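Local coordinates for PR domain zinc finger protein 2 (Homo sapiens, PDB 2QPW) that uses S-adenosyl-L-methionine to methylate one specific lysine of histone H3, and may act as a DNA-binding transcription factor, at residues Val103-Gly109 and Glu136-Tyr141; Ile51-Phe57 and Tyr124-Pro130; Val10-Leu16 and Lys40-Gly44. One frame throughout, in Å; residues are numbered along the deposited sequence.

Interaction 1. Residues Val103-Gly109 and Glu136-Tyr141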
loop_
_atom_site.group_PDB
_atom_site.type_symbol
_atom_site.label_atom_id
_atom_site.label_comp_id
_atom_site.label_asym_id
_atom_site.label_seq_id
_atom_site.Cartn_x
_atom_site.Cartn_y
_atom_site.Cartn_z
ATOM N N VAL A 103 1.209 2.262 2.316
ATOM C CA VAL A 103 2.047 2.173 1.086
ATOM C C VAL A 103 1.316 2.859 -0.088
ATOM O O VAL A 103 0.230 2.399 -0.551
ATOM C CB VAL A 103 2.371 0.706 0.721
ATOM C CG1 VAL A 103 3.125 0.592 -0.626
ATOM C CG2 VAL A 103 3.130 0.004 1.875
ATOM N N ASN A 104 1.879 3.970 -0.551
ATOM C CA ASN A 104 1.279 4.708 -1.655
ATOM C C ASN A 104 1.423 3.984 -3.000
ATOM O O ASN A 104 2.262 3.104 -3.153
ATOM C CB ASN A 104 1.871 6.128 -1.730
ATOM C CG ASN A 104 0.900 7.151 -2.325
ATOM O OD1 ASN A 104 -0.218 6.812 -2.754
ATOM N ND2 ASN A 104 1.341 8.421 -2.378
ATOM N N TRP A 105 0.600 4.375 -3.992
ATOM C CA TRP A 105 0.648 3.781 -5.325
ATOM C C TRP A 105 1.622 4.574 -6.228
ATOM O O TRP A 105 1.643 5.818 -6.208
ATOM C CB TRP A 105 -0.744 3.848 -5.961
ATOM C CG TRP A 105 -1.740 2.911 -5.394
ATOM C CD1 TRP A 105 -2.452 3.059 -4.218
ATOM C CD2 TRP A 105 -2.144 1.661 -5.954
ATOM N NE1 TRP A 105 -3.280 1.976 -4.031
ATOM C CE2 TRP A 105 -3.113 1.105 -5.080
ATOM C CE3 TRP A 105 -1.806 0.968 -7.125
ATOM C CZ2 TRP A 105 -3.765 -0.108 -5.359
ATOM C CZ3 TRP A 105 -2.461 -0.227 -7.405
ATOM C CH2 TRP A 105 -3.397 -0.767 -6.508
ATOM N N ALA A 106 2.391 3.841 -7.040
ATOM C CA ALA A 106 3.206 4.429 -8.082
ATOM C C ALA A 106 2.287 5.060 -9.129
ATOM O O ALA A 106 1.165 4.597 -9.313
ATOM C CB ALA A 106 4.067 3.360 -8.698
ATOM N N CYS A 107 2.743 6.157 -9.753
ATOM C CA CYS A 107 1.990 6.825 -10.831
ATOM C C CYS A 107 2.270 6.139 -12.127
ATOM O O CYS A 107 3.426 6.192 -12.620
ATOM C CB CYS A 107 2.418 8.289 -10.970
ATOM S SG CYS A 107 1.852 9.246 -9.647
ATOM N N SER A 108 1.245 5.491 -12.700
ATOM C CA SER A 108 1.399 4.697 -13.932
ATOM C C SER A 108 2.615 3.729 -13.805
ATOM O O SER A 108 3.328 3.454 -14.776
ATOM C CB SER A 108 1.582 5.602 -15.166
ATOM O OG SER A 108 0.535 6.553 -15.299
ATOM N N GLY A 109 2.853 3.238 -12.599
ATOM C CA GLY A 109 3.891 2.223 -12.375
ATOM C C GLY A 109 5.291 2.750 -12.225
ATOM O O GLY A 109 6.246 1.944 -12.113
ATOM N N GLU A 136 11.219 5.450 -0.986
ATOM C CA GLU A 136 9.774 5.229 -0.673
ATOM C C GLU A 136 9.307 3.897 -1.263
ATOM O O GLU A 136 9.642 3.578 -2.421
ATOM C CB GLU A 136 8.888 6.390 -1.204
ATOM C CG GLU A 136 7.397 6.249 -0.787
ATOM C CD GLU A 136 6.534 7.503 -0.974
ATOM O OE1 GLU A 136 6.995 8.494 -1.606
ATOM O OE2 GLU A 136 5.360 7.502 -0.501
ATOM N N LEU A 137 8.543 3.132 -0.471
ATOM C CA LEU A 137 7.879 1.918 -0.969
ATOM C C LEU A 137 6.627 2.326 -1.759
ATOM O O LEU A 137 5.786 3.066 -1.236
ATOM C CB LEU A 137 7.484 0.966 0.176
ATOM C CG LEU A 137 8.514 -0.070 0.668
ATOM C CD1 LEU A 137 9.769 0.634 1.143
ATOM C CD2 LEU A 137 7.874 -0.971 1.821
ATOM N N LEU A 138 6.535 1.838 -2.998
ATOM C CA LEU A 138 5.419 2.171 -3.934
ATOM C C LEU A 138 4.893 0.924 -4.637
ATOM O O LEU A 138 5.628 0.205 -5.305
ATOM C CB LEU A 138 5.865 3.180 -5.005
ATOM C CG LEU A 138 6.307 4.535 -4.476
ATOM C CD1 LEU A 138 6.861 5.436 -5.623
ATOM C CD2 LEU A 138 5.170 5.312 -3.746
ATOM N N VAL A 139 3.600 0.690 -4.494
ATOM C CA VAL A 139 2.969 -0.516 -5.095
ATOM C C VAL A 139 2.335 -0.173 -6.443
ATOM O O VAL A 139 1.935 0.987 -6.687
ATOM C CB VAL A 139 1.927 -1.135 -4.104
ATOM C CG1 VAL A 139 0.650 -0.265 -3.903
ATOM C CG2 VAL A 139 1.572 -2.613 -4.475
ATOM N N TRP A 140 2.244 -1.162 -7.329
ATOM C CA TRP A 140 1.398 -1.008 -8.544
ATOM C C TRP A 140 0.948 -2.427 -8.957
ATOM O O TRP A 140 1.309 -3.417 -8.282
ATOM C CB TRP A 140 2.145 -0.286 -9.707
ATOM C CG TRP A 140 1.181 0.537 -10.605
ATOM C CD1 TRP A 140 0.544 1.700 -10.273
ATOM C CD2 TRP A 140 0.776 0.227 -11.940
ATOM N NE1 TRP A 140 -0.252 2.138 -11.325
ATOM C CE2 TRP A 140 -0.129 1.243 -12.356
ATOM C CE3 TRP A 140 1.068 -0.825 -12.821
ATOM C CZ2 TRP A 140 -0.725 1.239 -13.610
ATOM C CZ3 TRP A 140 0.466 -0.821 -14.098
ATOM C CH2 TRP A 140 -0.421 0.201 -14.467
ATOM N N TYR A 141 0.164 -2.539 -10.037
ATOM C CA TYR A 141 -0.273 -3.856 -10.507
ATOM C C TYR A 141 0.866 -4.697 -11.077
ATOM O O TYR A 141 1.918 -4.177 -11.434
ATOM C CB TYR A 141 -1.360 -3.707 -11.603
ATOM C CG TYR A 141 -2.536 -2.869 -11.179
ATOM C CD1 TYR A 141 -3.341 -3.247 -10.120
ATOM C CD2 TYR A 141 -2.784 -1.652 -11.795
ATOM C CE1 TYR A 141 -4.418 -2.429 -9.698
ATOM C CE2 TYR A 141 -3.850 -0.839 -11.399
ATOM C CZ TYR A 141 -4.654 -1.237 -10.347
ATOM O OH TYR A 141 -5.719 -0.454 -9.968
HETATM O O HOH W 1 4.541 4.900 0.399
HETATM O O HOH W 2 -1.533 4.886 -12.029
#

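Interaction 2. Residues Ile51-Phe57 and Tyr124-Pro130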
loop_
_atom_site.group_PDB
_atom_site.type_symbol
_atom_site.label_atom_id
_atom_site.label_comp_id
_atom_site.label_asym_id
_atom_site.label_seq_id
_atom_site.Cartn_x
_atom_site.Cartn_y
_atom_site.Cartn_z
ATOM N N ILE A 51 16.706 -3.618 1.478
ATOM C CA ILE A 51 15.683 -4.698 1.384
ATOM C C ILE A 51 15.987 -5.473 0.088
ATOM O O ILE A 51 16.056 -4.877 -0.986
ATOM C CB ILE A 51 14.214 -4.118 1.356
ATOM C CG1 ILE A 51 13.953 -3.171 2.559
ATOM C CG2 ILE A 51 13.167 -5.293 1.362
ATOM C CD1 ILE A 51 12.556 -2.476 2.574
ATOM N N LEU A 52 16.185 -6.789 0.206
ATOM C CA LEU A 52 16.437 -7.672 -0.940
ATOM C C LEU A 52 15.236 -7.822 -1.893
ATOM O O LEU A 52 14.074 -7.700 -1.483
ATOM C CB LEU A 52 16.807 -9.072 -0.436
ATOM C CG LEU A 52 17.865 -9.225 0.681
ATOM C CD1 LEU A 52 18.170 -10.714 0.994
ATOM C CD2 LEU A 52 19.093 -8.501 0.277
ATOM N N LYS A 53 15.520 -8.094 -3.158
ATOM C CA LYS A 53 14.472 -8.464 -4.108
ATOM C C LYS A 53 13.787 -9.737 -3.607
ATOM O O LYS A 53 14.449 -10.653 -3.082
ATOM C CB LYS A 53 15.086 -8.683 -5.494
ATOM C CG LYS A 53 14.104 -8.990 -6.618
ATOM C CD LYS A 53 14.875 -9.169 -7.956
ATOM C CE LYS A 53 13.883 -9.547 -9.070
ATOM N NZ LYS A 53 14.580 -9.917 -10.332
ATOM N N GLY A 54 12.467 -9.831 -3.780
ATOM C CA GLY A 54 11.718 -10.987 -3.276
ATOM C C GLY A 54 11.225 -10.996 -1.824
ATOM O O GLY A 54 10.524 -11.937 -1.418
ATOM N N LYS A 55 11.528 -9.965 -1.042
ATOM C CA LYS A 55 11.040 -9.862 0.337
ATOM C C LYS A 55 9.504 -9.653 0.366
ATOM O O LYS A 55 9.003 -8.771 -0.336
ATOM C CB LYS A 55 11.761 -8.721 1.074
ATOM C CG LYS A 55 11.265 -8.400 2.505
ATOM C CD LYS A 55 11.534 -9.565 3.523
ATOM C CE LYS A 55 11.008 -9.181 4.922
ATOM N NZ LYS A 55 11.212 -10.273 5.940
ATOM N N LYS A 56 8.800 -10.450 1.184
ATOM C CA LYS A 56 7.320 -10.421 1.319
ATOM C C LYS A 56 6.845 -9.685 2.577
ATOM O O LYS A 56 7.359 -9.914 3.678
ATOM C CB LYS A 56 6.810 -11.862 1.398
ATOM C CG LYS A 56 5.317 -12.034 1.405
ATOM C CD LYS A 56 4.983 -13.516 1.219
ATOM C CE LYS A 56 5.576 -14.425 2.292
ATOM N NZ LYS A 56 4.808 -14.395 3.559
ATOM N N PHE A 57 5.852 -8.827 2.423
ATOM C CA PHE A 57 5.227 -8.134 3.561
ATOM C C PHE A 57 3.730 -8.412 3.549
ATOM O O PHE A 57 3.150 -8.569 2.474
ATOM C CB PHE A 57 5.419 -6.643 3.416
ATOM C CG PHE A 57 6.876 -6.212 3.410
ATOM C CD1 PHE A 57 7.470 -5.747 2.235
ATOM C CD2 PHE A 57 7.616 -6.238 4.583
ATOM C CE1 PHE A 57 8.819 -5.309 2.227
ATOM C CE2 PHE A 57 8.953 -5.842 4.591
ATOM C CZ PHE A 57 9.555 -5.370 3.412
ATOM N N TYR A 124 -0.537 -10.047 -0.239
ATOM C CA TYR A 124 0.784 -9.678 0.302
ATOM C C TYR A 124 1.483 -8.796 -0.747
ATOM O O TYR A 124 1.127 -8.838 -1.936
ATOM C CB TYR A 124 1.626 -10.939 0.540
ATOM C CG TYR A 124 1.119 -11.803 1.681
ATOM C CD1 TYR A 124 1.798 -11.844 2.914
ATOM C CD2 TYR A 124 -0.044 -12.573 1.538
ATOM C CE1 TYR A 124 1.306 -12.655 3.982
ATOM C CE2 TYR A 124 -0.521 -13.378 2.580
ATOM C CZ TYR A 124 0.164 -13.407 3.803
ATOM O OH TYR A 124 -0.311 -14.216 4.862
ATOM N N TYR A 125 2.489 -8.035 -0.319
ATOM C CA TYR A 125 3.280 -7.186 -1.230
ATOM C C TYR A 125 4.684 -7.800 -1.284
ATOM O O TYR A 125 5.254 -8.143 -0.218
ATOM C CB TYR A 125 3.390 -5.753 -0.684
ATOM C CG TYR A 125 2.122 -4.893 -0.714
ATOM C CD1 TYR A 125 0.957 -5.309 -1.399
ATOM C CD2 TYR A 125 2.096 -3.654 -0.079
ATOM C CE1 TYR A 125 -0.189 -4.481 -1.451
ATOM C CE2 TYR A 125 0.969 -2.827 -0.127
ATOM C CZ TYR A 125 -0.172 -3.261 -0.813
ATOM O OH TYR A 125 -1.265 -2.420 -0.856
ATOM N N LYS A 126 5.231 -7.965 -2.488
ATOM C CA LYS A 126 6.577 -8.538 -2.659
ATOM C C LYS A 126 7.453 -7.506 -3.374
ATOM O O LYS A 126 6.953 -6.778 -4.242
ATOM C CB LYS A 126 6.503 -9.834 -3.454
ATOM C CG LYS A 126 7.826 -10.583 -3.515
ATOM C CD LYS A 126 7.719 -11.936 -4.209
ATOM C CE LYS A 126 7.569 -13.064 -3.240
ATOM N NZ LYS A 126 7.675 -14.356 -4.006
ATOM N N THR A 127 8.733 -7.419 -3.007
ATOM C CA THR A 127 9.626 -6.449 -3.675
ATOM C C THR A 127 10.031 -6.936 -5.080
ATOM O O THR A 127 10.454 -8.100 -5.285
ATOM C CB THR A 127 10.900 -6.090 -2.848
ATOM O OG1 THR A 127 11.662 -7.275 -2.630
ATOM C CG2 THR A 127 10.534 -5.463 -1.459
ATOM N N LEU A 128 9.897 -6.018 -6.038
ATOM C CA LEU A 128 10.117 -6.255 -7.458
ATOM C C LEU A 128 11.601 -6.107 -7.791
ATOM O O LEU A 128 12.106 -6.650 -8.788
ATOM C CB LEU A 128 9.281 -5.214 -8.226
ATOM C CG LEU A 128 9.232 -5.192 -9.749
ATOM C CD1 LEU A 128 8.880 -6.568 -10.315
ATOM C CD2 LEU A 128 8.193 -4.122 -10.193
ATOM N N LYS A 129 12.289 -5.317 -6.967
ATOM C CA LYS A 129 13.699 -4.971 -7.140
ATOM C C LYS A 129 14.216 -4.624 -5.756
ATOM O O LYS A 129 13.391 -4.401 -4.844
ATOM C CB LYS A 129 13.861 -3.777 -8.090
ATOM C CG LYS A 129 13.221 -2.470 -7.652
ATOM C CD LYS A 129 12.971 -1.580 -8.878
ATOM C CE LYS A 129 13.193 -0.121 -8.557
ATOM N NZ LYS A 129 13.317 0.665 -9.823
ATOM N N PRO A 130 15.553 -4.617 -5.555
ATOM C CA PRO A 130 16.105 -4.149 -4.272
ATOM C C PRO A 130 15.704 -2.714 -3.921
ATOM O O PRO A 130 15.569 -1.860 -4.801
ATOM C CB PRO A 130 17.635 -4.254 -4.475
ATOM C CG PRO A 130 17.793 -5.216 -5.617
ATOM C CD PRO A 130 16.618 -5.041 -6.495
#

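Interaction 3. Residues Val10-Leu16 and Lys40-Gly44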
loop_
_atom_site.group_PDB
_atom_site.type_symbol
_atom_site.label_atom_id
_atom_site.label_comp_id
_atom_site.label_asym_id
_atom_site.label_seq_id
_atom_site.Cartn_x
_atom_site.Cartn_y
_atom_site.Cartn_z
ATOM N N VAL A 10 -5.264 23.158 0.340
ATOM C CA VAL A 10 -5.490 21.712 0.506
ATOM C C VAL A 10 -6.581 21.489 1.564
ATOM O O VAL A 10 -6.582 22.141 2.621
ATOM C CB VAL A 10 -4.182 20.918 0.797
ATOM C CG1 VAL A 10 -3.136 21.226 -0.287
ATOM C CG2 VAL A 10 -3.604 21.250 2.132
ATOM N N ALA A 11 -7.505 20.582 1.266
ATOM C CA ALA A 11 -8.705 20.399 2.103
ATOM C C ALA A 11 -8.516 19.470 3.300
ATOM O O ALA A 11 -9.243 19.593 4.291
ATOM C CB ALA A 11 -9.872 19.929 1.257
ATOM N N ALA A 12 -7.553 18.549 3.206
ATOM C CA ALA A 12 -7.318 17.530 4.244
ATOM C C ALA A 12 -5.828 17.139 4.309
ATOM O O ALA A 12 -5.163 17.011 3.272
ATOM C CB ALA A 12 -8.186 16.290 3.954
ATOM N N THR A 13 -5.302 16.985 5.519
ATOM C CA THR A 13 -3.922 16.524 5.707
ATOM C C THR A 13 -3.879 15.372 6.718
ATOM O O THR A 13 -4.529 15.444 7.773
ATOM C CB THR A 13 -3.007 17.669 6.201
ATOM O OG1 THR A 13 -3.046 18.762 5.267
ATOM C CG2 THR A 13 -1.573 17.189 6.339
ATOM N N GLU A 14 -3.121 14.316 6.406
ATOM C CA GLU A 14 -2.925 13.198 7.326
ATOM C C GLU A 14 -1.491 13.239 7.838
ATOM O O GLU A 14 -0.548 13.151 7.030
ATOM C CB GLU A 14 -3.167 11.891 6.561
ATOM C CG GLU A 14 -2.996 10.620 7.353
ATOM C CD GLU A 14 -3.030 9.416 6.417
ATOM O OE1 GLU A 14 -2.113 9.282 5.558
ATOM O OE2 GLU A 14 -4.012 8.636 6.517
ATOM N N THR A 15 -1.309 13.355 9.161
ATOM C CA THR A 15 0.039 13.390 9.772
ATOM C C THR A 15 0.395 12.136 10.591
ATOM O O THR A 15 -0.471 11.292 10.812
ATOM C CB THR A 15 0.223 14.650 10.645
ATOM O OG1 THR A 15 -0.403 14.443 11.928
ATOM C CG2 THR A 15 -0.413 15.848 9.942
ATOM N N LEU A 16 1.656 12.001 11.029
ATOM C CA LEU A 16 2.030 10.845 11.868
ATOM C C LEU A 16 1.200 10.761 13.152
ATOM O O LEU A 16 0.875 9.658 13.638
ATOM C CB LEU A 16 3.542 10.787 12.190
ATOM C CG LEU A 16 4.512 10.285 11.141
ATOM C CD1 LEU A 16 5.974 10.528 11.598
ATOM C CD2 LEU A 16 4.280 8.784 10.800
ATOM N N LYS A 40 2.670 14.602 -0.340
ATOM C CA LYS A 40 3.113 14.940 1.009
ATOM C C LYS A 40 1.959 15.283 1.949
ATOM O O LYS A 40 2.212 15.483 3.119
ATOM C CB LYS A 40 4.185 16.034 1.021
ATOM C CG LYS A 40 3.875 17.219 0.186
ATOM C CD LYS A 40 5.007 18.292 0.304
ATOM C CE LYS A 40 6.238 18.007 -0.567
ATOM N NZ LYS A 40 5.973 18.021 -2.023
ATOM N N THR A 41 0.719 15.309 1.451
ATOM C CA THR A 41 -0.468 15.547 2.328
ATOM C C THR A 41 -0.929 14.250 3.017
ATOM O O THR A 41 -1.865 14.269 3.865
ATOM C CB THR A 41 -1.670 16.207 1.579
ATOM O OG1 THR A 41 -2.279 15.252 0.697
ATOM C CG2 THR A 41 -1.215 17.472 0.816
ATOM N N ARG A 42 -0.276 13.131 2.661
ATOM C CA ARG A 42 -0.536 11.823 3.323
ATOM C C ARG A 42 0.718 11.093 3.842
ATOM O O ARG A 42 1.857 11.428 3.467
ATOM C CB ARG A 42 -1.434 10.897 2.464
ATOM C CG ARG A 42 -0.931 10.520 1.098
ATOM C CD ARG A 42 -1.759 9.359 0.490
ATOM N NE ARG A 42 -1.340 8.082 1.104
ATOM C CZ ARG A 42 -1.685 6.862 0.684
ATOM N NH1 ARG A 42 -1.224 5.792 1.329
ATOM N NH2 ARG A 42 -2.442 6.697 -0.384
ATOM N N ILE A 43 0.508 10.119 4.735
ATOM C CA ILE A 43 1.600 9.318 5.260
ATOM C C ILE A 43 1.921 8.220 4.263
ATOM O O ILE A 43 1.007 7.657 3.640
ATOM C CB ILE A 43 1.255 8.753 6.684
ATOM C CG1 ILE A 43 1.133 9.920 7.696
ATOM C CG2 ILE A 43 2.266 7.714 7.120
ATOM C CD1 ILE A 43 2.442 10.827 7.780
ATOM N N GLY A 44 3.218 7.941 4.107
ATOM C CA GLY A 44 3.717 6.842 3.257
ATOM C C GLY A 44 4.694 5.948 4.051
ATOM O O GLY A 44 4.806 6.080 5.272
HETATM O O HOH W 3 -2.005 7.213 3.836
HETATM O O HOH W 4 1.605 14.328 5.661
#

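Interaction 1. Residues Val103-Gly109 and Glu136-Tyr141
These two segments belong to the knot-like core of the SET fold, here in its PR-domain version: Val-103-Gly-109 and Glu-136-Tyr-141 probably correspond to the two segments that form the pseudoknot in SET methyltransferases. They run parallel and meet as a minimal beta ladder. Val-139 N donates to Asn-104 O (3.1 Å) and Ala-106 N to Val-139 O (2.9 Å), so Trp-105 and Val-139 are paired with their side chains on the same face. There Trp-105, in the m rotamer, lays its indole across Val-139, whose p rotamer puts CG1 4.1 Å from the centroid of the five-membered ring, a CH-pi contact. Farther along the indole, Trp-105 CZ3 comes within 3.7 Å of Tyr-141 CE1, while Trp-105 NE1 bonds to the backbone of Val-74. Asn-104, chi1 t, curls back so that OD1 accepts Trp-105 N at 2.9 Å. Glu-136 is extended (t, t); its OE2, also bonded to Ser-36, shares a water with Asn-104 N and Leu-137 O. Trp-140 sits between rotamer wells at chi1 -149°, which brings the face of its indole against Ser-108 and Gly-109. Gly-109 CA lies 3.8 Å from the centroid of the Trp-140 five-membered ring, over its face, and a second water accepts from Trp-140 NE1 at 3.1 Å and from Ser-108 N at 2.9 Å.

Interaction 2. Residues Ile51-Phe57 and Tyr124-Pro130
The two backbones run antiparallel, and the ladder is short. Phe-57 and Tyr-125 form a hydrogen-bonded pair, with Phe-57 N to Tyr-125 O at 2.8 Å and Tyr-125 N to Phe-57 O at 2.9 Å; next comes the non-hydrogen-bonded pair Lys-56 and Lys-126, CA to CA 4.5 Å. Thr-127 N to Lys-55 O (3.0 Å) carries the pattern one step on, to where the type II turn from Leu-52 to Lys-55 ends the regular ladder but keeps the chain against Thr-127 and Pro-130, with Ile-51 O 3.4 Å from Pro-130 CA. Gly-54, at the third position of that turn, gives its N to Thr-127 O at 3.1 Å. The hydroxyl of Thr-127, in the p rotamer, reaches into the turn: OG1 donates to Leu-52 O at 2.7 Å and accepts a weak bond from Lys-55 N at 3.1 Å. Its methyl does a different job, with Thr-127 CG2 3.9 Å from Ile-51 CG2 and 4.1 Å from Phe-57 CE1. Phe-57 also meets Trp-99 edge-to-face. Tyr-125 leaves from the same face of the sheet, but its ring leads away from Phe-57 and its OH bonds to Trp-77. On the face of Lys-56 and Lys-126, Lys-56 CG rests 3.8 Å from Tyr-124 CD1. The result is a short edge strand, 56-57, added to the antiparallel pair 104-119 and 122-127 in one of the small beta sheets from which the SET fold is built.

Interaction 3. Residues Val10-Leu16 and Lys40-Gly44
Glu-14 makes both direct hydrogen bonds by which the N-terminal arm docks beside the start of strand 43-47 in this PR (SET) domain. Its backbone N points straight at Thr-41 O, 2.8 Å away with an almost linear N-H...O; its CA-to-CB bond points toward 40-44, and OE1 accepts Ile-43 N at 2.9 Å. The side chain thus takes the place a backbone carbonyl would have beside a strand. The other carboxylate oxygen, OE2, forms a salt bridge with Arg-101. Two waters add to the join: one donates to Glu-14 OE1 and Ile-43 O, the other to Glu-14 O (2.8 Å) and Lys-40 O (2.9 Å). The touching parts run in nearly the same direction, 22° apart, and Thr-13 CA adds a CA-H...O contact to Thr-41 O at 3.6 Å. Outward from here, Thr-41 packs along the Val-10 to Thr-13 part of the arm, with Val-10 CG1 4.4 Å from Thr-41 CG2, and Ile-43 against Thr-15 and Leu-16. Leu-16, just ahead of helix 21-25, joins Ile-43 against Leu-33 of strand 31-35. Ile-43 CD1 ends 3.5 Å from Leu-16 N and 4.0 Å from Leu-16 CG.

Starting at the N terminus, interaction 3 opens and shuts first: residues 10-16 meet 40-44, closing a loop that contains helix 21-25 and strand 31-35. Interaction 2 then opens at 51-57. Before it closes at 124-130, interaction 1 has opened at 103-109, to close only at 136-141, so these two loops cross, whereas interaction 3 stands in series with both. Interactions 1 and 2 build on the same mixed sheet, with outermost strands 56-57 and 138-139, and Tyr-125 packs against Val-103 and Val-139 between them. Interaction 3 reaches interaction 1 through Arg-42, beside Asn-104, but stays about 26 Å from interaction 2, centre to centre, across the domain.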